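Mannan endo-1,6-alpha-mannosidase (PDB 6RY0) probably cleaves alpha-1,6-mannosidic linkages as a calcium-binding family 76 glycoside hydrolase of the Dfg5 type, linked to transferring GPI-anchored glycoproteins into fungal cell walls. Local coordinates at residues Gln26-Asp31 with Leu37-Thr42; Gly366-Phe371 with Val379-Asp384. One frame throughout, in Å; residues are numbered along the deposited sequence.

Contact 1: Gln26-Asp31 with Leu37-Thr42; sequences QYYKID and LESART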
# COMPACT_ATOMS: atom_id res chain seq x y z
N GLN A 26 -1.07 17.03 -24.31
CA GLN A 26 -0.50 16.22 -23.24
C GLN A 26 1.00 16.52 -23.13
O GLN A 26 1.65 16.82 -24.13
CB GLN A 26 -0.78 14.75 -23.55
CG GLN A 26 -0.16 13.68 -22.71
CD GLN A 26 -0.65 12.31 -23.14
OE1 GLN A 26 -1.84 12.11 -23.36
NE2 GLN A 26 0.27 11.37 -23.27
N TYR A 27 1.54 16.46 -21.92
CA TYR A 27 2.94 16.75 -21.66
C TYR A 27 3.78 15.47 -21.72
O TYR A 27 4.78 15.39 -22.44
CB TYR A 27 3.05 17.44 -20.31
CG TYR A 27 4.43 17.89 -19.91
CD1 TYR A 27 5.35 16.98 -19.40
CD2 TYR A 27 4.81 19.21 -20.04
CE1 TYR A 27 6.60 17.38 -18.98
CE2 TYR A 27 6.04 19.64 -19.62
CZ TYR A 27 6.96 18.71 -19.10
OH TYR A 27 8.20 19.06 -18.65
N TYR A 28 3.39 14.46 -20.96
CA TYR A 28 4.14 13.23 -20.85
C TYR A 28 3.89 12.30 -22.02
O TYR A 28 2.75 12.19 -22.48
CB TYR A 28 3.76 12.53 -19.55
CG TYR A 28 4.25 13.25 -18.31
CD1 TYR A 28 5.61 13.45 -18.11
CD2 TYR A 28 3.38 13.79 -17.38
CE1 TYR A 28 6.06 14.11 -16.98
CE2 TYR A 28 3.84 14.47 -16.26
CZ TYR A 28 5.17 14.60 -16.06
OH TYR A 28 5.67 15.25 -14.94
N LYS A 29 4.95 11.65 -22.48
CA LYS A 29 4.89 10.62 -23.50
C LYS A 29 5.16 9.27 -22.85
O LYS A 29 6.05 9.14 -22.01
CB LYS A 29 5.94 10.88 -24.57
CG LYS A 29 5.57 12.02 -25.52
CD LYS A 29 6.73 12.32 -26.46
CE LYS A 29 6.30 13.10 -27.67
NZ LYS A 29 5.55 14.33 -27.36
N ILE A 30 4.43 8.25 -23.29
CA ILE A 30 4.57 6.93 -22.69
C ILE A 30 4.50 5.82 -23.76
O ILE A 30 4.01 4.72 -23.48
CB ILE A 30 3.52 6.66 -21.58
CG1 ILE A 30 2.10 6.90 -22.06
CG2 ILE A 30 3.85 7.50 -20.32
CD1 ILE A 30 1.04 6.30 -21.17
N ASP A 31 4.99 6.08 -24.97
CA ASP A 31 4.85 5.11 -26.07
C ASP A 31 6.11 4.32 -26.36
O ASP A 31 6.15 3.55 -27.32
CB ASP A 31 4.39 5.83 -27.33
CG ASP A 31 3.00 6.32 -27.20
OD1 ASP A 31 2.19 5.59 -26.58
OD2 ASP A 31 2.73 7.44 -27.66
N LEU A 37 10.41 5.84 -19.23
CA LEU A 37 11.47 6.14 -18.26
C LEU A 37 11.63 7.61 -18.03
O LEU A 37 11.77 8.04 -16.88
CB LEU A 37 12.80 5.54 -18.71
CG LEU A 37 12.94 4.03 -18.58
CD1 LEU A 37 14.11 3.53 -19.43
CD2 LEU A 37 13.17 3.67 -17.13
N GLU A 38 11.60 8.40 -19.10
CA GLU A 38 11.73 9.84 -18.94
C GLU A 38 10.54 10.43 -18.20
O GLU A 38 10.70 11.28 -17.31
CB GLU A 38 11.91 10.54 -20.30
CG GLU A 38 11.94 12.07 -20.20
CD GLU A 38 12.10 12.78 -21.52
OE1 GLU A 38 12.91 12.28 -22.35
OE2 GLU A 38 11.44 13.86 -21.72
N SER A 39 9.32 10.03 -18.58
CA SER A 39 8.14 10.52 -17.88
C SER A 39 8.19 10.15 -16.40
O SER A 39 7.91 10.98 -15.54
CB SER A 39 6.89 9.98 -18.54
OG SER A 39 6.73 10.58 -19.81
N ALA A 40 8.55 8.90 -16.11
CA ALA A 40 8.64 8.48 -14.71
C ALA A 40 9.68 9.28 -13.95
O ALA A 40 9.45 9.63 -12.79
CB ALA A 40 8.95 6.98 -14.65
N ARG A 41 10.82 9.58 -14.57
CA ARG A 41 11.83 10.35 -13.88
C ARG A 41 11.32 11.75 -13.55
O ARG A 41 11.57 12.27 -12.45
CB ARG A 41 13.10 10.40 -14.72
CG ARG A 41 14.29 10.88 -13.97
CD ARG A 41 15.55 10.90 -14.78
NE ARG A 41 15.73 12.18 -15.46
CZ ARG A 41 16.08 13.33 -14.88
NH1 ARG A 41 16.31 13.41 -13.55
NH2 ARG A 41 16.18 14.44 -15.61
N THR A 42 10.60 12.37 -14.47
CA THR A 42 10.06 13.69 -14.20
C THR A 42 8.96 13.65 -13.17
O THR A 42 8.89 14.53 -12.29
CB THR A 42 9.57 14.32 -15.53
OG1 THR A 42 10.62 14.31 -16.50
CG2 THR A 42 9.04 15.73 -15.33
O HOH W 1 7.54 12.99 -21.72

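Contact 2: Gly366-Phe371 with Val379-Asp384; sequences GRRCGF and VDPSVD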
# COMPACT_ATOMS: atom_id res chain seq x y z
N GLY A 366 2.60 23.20 -16.56
CA GLY A 366 2.13 22.51 -17.76
C GLY A 366 2.13 20.99 -17.64
O GLY A 366 1.79 20.31 -18.59
N ARG A 367 2.47 20.47 -16.46
CA ARG A 367 2.53 19.02 -16.26
C ARG A 367 1.99 18.63 -14.89
O ARG A 367 2.14 17.48 -14.49
CB ARG A 367 3.96 18.51 -16.45
CG ARG A 367 4.92 18.97 -15.37
CD ARG A 367 6.36 18.66 -15.73
NE ARG A 367 7.21 18.83 -14.59
CZ ARG A 367 8.53 19.00 -14.60
NH1 ARG A 367 9.19 19.16 -15.73
NH2 ARG A 367 9.19 18.99 -13.45
N ARG A 368 1.34 19.55 -14.18
CA ARG A 368 0.85 19.22 -12.85
C ARG A 368 -0.25 18.18 -12.97
O ARG A 368 -1.11 18.26 -13.85
CB ARG A 368 0.37 20.48 -12.13
CG ARG A 368 -0.07 20.29 -10.67
CD ARG A 368 -0.53 21.63 -10.04
NE ARG A 368 -0.88 21.41 -8.65
CZ ARG A 368 -1.70 22.09 -7.87
NH1 ARG A 368 -2.47 23.08 -8.31
NH2 ARG A 368 -1.82 21.64 -6.61
N CYS A 369 -0.25 17.22 -12.04
CA CYS A 369 -1.19 16.10 -12.07
C CYS A 369 -2.35 16.28 -11.11
O CYS A 369 -2.17 16.57 -9.93
CB CYS A 369 -0.47 14.80 -11.72
SG CYS A 369 0.77 14.22 -12.92
N GLY A 370 -3.54 16.01 -11.63
CA GLY A 370 -4.73 15.88 -10.81
C GLY A 370 -5.13 14.42 -10.65
O GLY A 370 -4.36 13.49 -10.92
N PHE A 371 -6.35 14.25 -10.15
CA PHE A 371 -6.88 12.98 -9.69
C PHE A 371 -7.90 12.38 -10.62
O PHE A 371 -8.12 11.15 -10.60
CB PHE A 371 -7.57 13.19 -8.35
CG PHE A 371 -8.10 11.92 -7.72
CD1 PHE A 371 -7.23 10.93 -7.29
CD2 PHE A 371 -9.46 11.73 -7.54
CE1 PHE A 371 -7.70 9.79 -6.69
CE2 PHE A 371 -9.93 10.59 -6.93
CZ PHE A 371 -9.05 9.61 -6.52
N VAL A 379 -7.96 18.77 -12.99
CA VAL A 379 -8.68 19.42 -11.92
C VAL A 379 -7.62 19.78 -10.88
O VAL A 379 -6.83 18.95 -10.46
CB VAL A 379 -9.72 18.46 -11.28
CG1 VAL A 379 -10.37 19.10 -10.11
CG2 VAL A 379 -10.75 18.02 -12.32
N ASP A 380 -7.62 21.04 -10.45
CA ASP A 380 -6.66 21.47 -9.46
C ASP A 380 -6.84 20.71 -8.15
O ASP A 380 -7.94 20.66 -7.62
CB ASP A 380 -6.85 22.97 -9.21
CG ASP A 380 -5.67 23.58 -8.53
OD1 ASP A 380 -5.30 23.13 -7.45
OD2 ASP A 380 -5.03 24.46 -9.11
N PRO A 381 -5.76 20.12 -7.61
CA PRO A 381 -5.85 19.46 -6.30
C PRO A 381 -6.42 20.31 -5.19
O PRO A 381 -6.91 19.75 -4.21
CB PRO A 381 -4.41 19.02 -6.02
CG PRO A 381 -3.87 18.77 -7.41
CD PRO A 381 -4.47 19.84 -8.27
N SER A 382 -6.45 21.62 -5.33
CA SER A 382 -7.04 22.46 -4.30
C SER A 382 -8.54 22.14 -4.12
O SER A 382 -9.06 22.39 -3.03
CB SER A 382 -6.84 23.92 -4.66
OG SER A 382 -7.62 24.27 -5.81
N VAL A 383 -9.20 21.56 -5.12
CA VAL A 383 -10.60 21.23 -4.96
C VAL A 383 -10.80 20.19 -3.88
O VAL A 383 -11.87 20.14 -3.26
CB VAL A 383 -11.30 20.77 -6.29
CG1 VAL A 383 -11.13 21.84 -7.35
CG2 VAL A 383 -10.89 19.37 -6.74
N ASP A 384 -9.78 19.35 -3.67
CA ASP A 384 -9.82 18.35 -2.62
C ASP A 384 -8.95 18.73 -1.43
O ASP A 384 -8.65 17.91 -0.58
CB ASP A 384 -9.50 16.98 -3.18
CG ASP A 384 -10.56 16.49 -4.15
OD1 ASP A 384 -11.76 16.58 -3.82
OD2 ASP A 384 -10.21 16.04 -5.25
O HOH W 2 -2.67 24.21 -10.60
O HOH W 3 -7.45 16.61 -9.11

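Contact 1: Gln26-Asp31 with Leu37-Thr42
S39 and T42, one turn apart on helix 33-48, meet the Y28 side chain and the backbone beside it in the N-terminal segment 26-31. The hydroxyl of S39 reaches the backbone directly: OG donates to K29 O at 2.7 Å, coming in tilted by 33° from the carbonyl plane. With OG anti to its own carbonyl carbon (chi1 -69°), the hydroxyl leans out beside the helix backbone, where it also lies 3.5 Å from Y28 CD1. A water closes a small circuit here, accepting from K29 N and donating to S39 OG at 3.2 Å. The Y28 ring extends along the helix toward T42, whose CB and CG2 sit at the ring edge, CG2 only 3.4 Å from Y28 OH. Y28 CG is anti to the carbonyl carbon (chi1 -69°), which carries the ring past S39 to this methyl. Y27 covers one face of the same ring, its CD1 standing 3.7 Å above the ring plane, over the ring centre. On the segment's other flank, Q26 NE2 donates to Y28 O at 2.7 Å, and I30 packs on helix 342-358. The backbone polar groups of K29 are thus met by a serine hydroxyl and a bound water, while the tyrosine supplies the apolar packing, so one short polar grip and one aromatic edge fasten segment 26-31 to helix 33-48.

Contact 2: Gly366-Phe371 with Val379-Asp384
An Asx turn leading into the short 3-10 segment 381-383 presents D380 and P381 to R368, within the long loop between helices 342-358 and 389-401. The turn is set by D380 OD1, which accepts from S382 N at 2.8 Å through its anti lone pair. The same oxygen forms a salt bridge with R368 NH1 at 3.0 Å, but the hydrogen bond is weak (123°) and the guanidinium and carboxylate planes stand 83° apart. A water in the guanidinium plane adds a second, water-mediated link, accepting from R368 NH1 at 2.6 Å and donating to D380 OD2. R368 reaches this site with CG anti to its backbone N (chi1 -175°) and an extended chain, and P381 CD lies over the centre of one guanidinium face, 3.6 Å from CZ. A leucine at R368 would probably leave D380 without its charged mate, and S387 O, which NH2 also binds, without that donor. Farther along, a second water joins F371 N to V379 O, bridging the backbones where G370 passes close. C369, disulfide-bonded to C360, ties segment 366-371 to the chain just after helix 342-358. The arrangement is that of an Asx turn at the start of a short 3-10 segment, with an arginine held against it, just ahead of the calcium ligand H385.

Both contacts lie toward the periphery of the helical fold, on the same side of its centre and about 17 Å apart between centres. Contact 1 is the more buried and fastens the N-terminal segment 26-31 to helix 33-48; contact 2 is partly buried and pairs two parts of one loop, nearer the calcium ion. Their chemistry follows: a neutral hydroxyl-to-carbonyl bond and an aromatic edge in the first, an ion pair with a proline over the guanidinium in the second. Each also uses bridging water. R367 joins them, its guanidinium reaching Y27 OH, packing on T42 and pairing with D46 of helix 33-48, so the loop of contact 2 meets both the N-terminal segment and that helix.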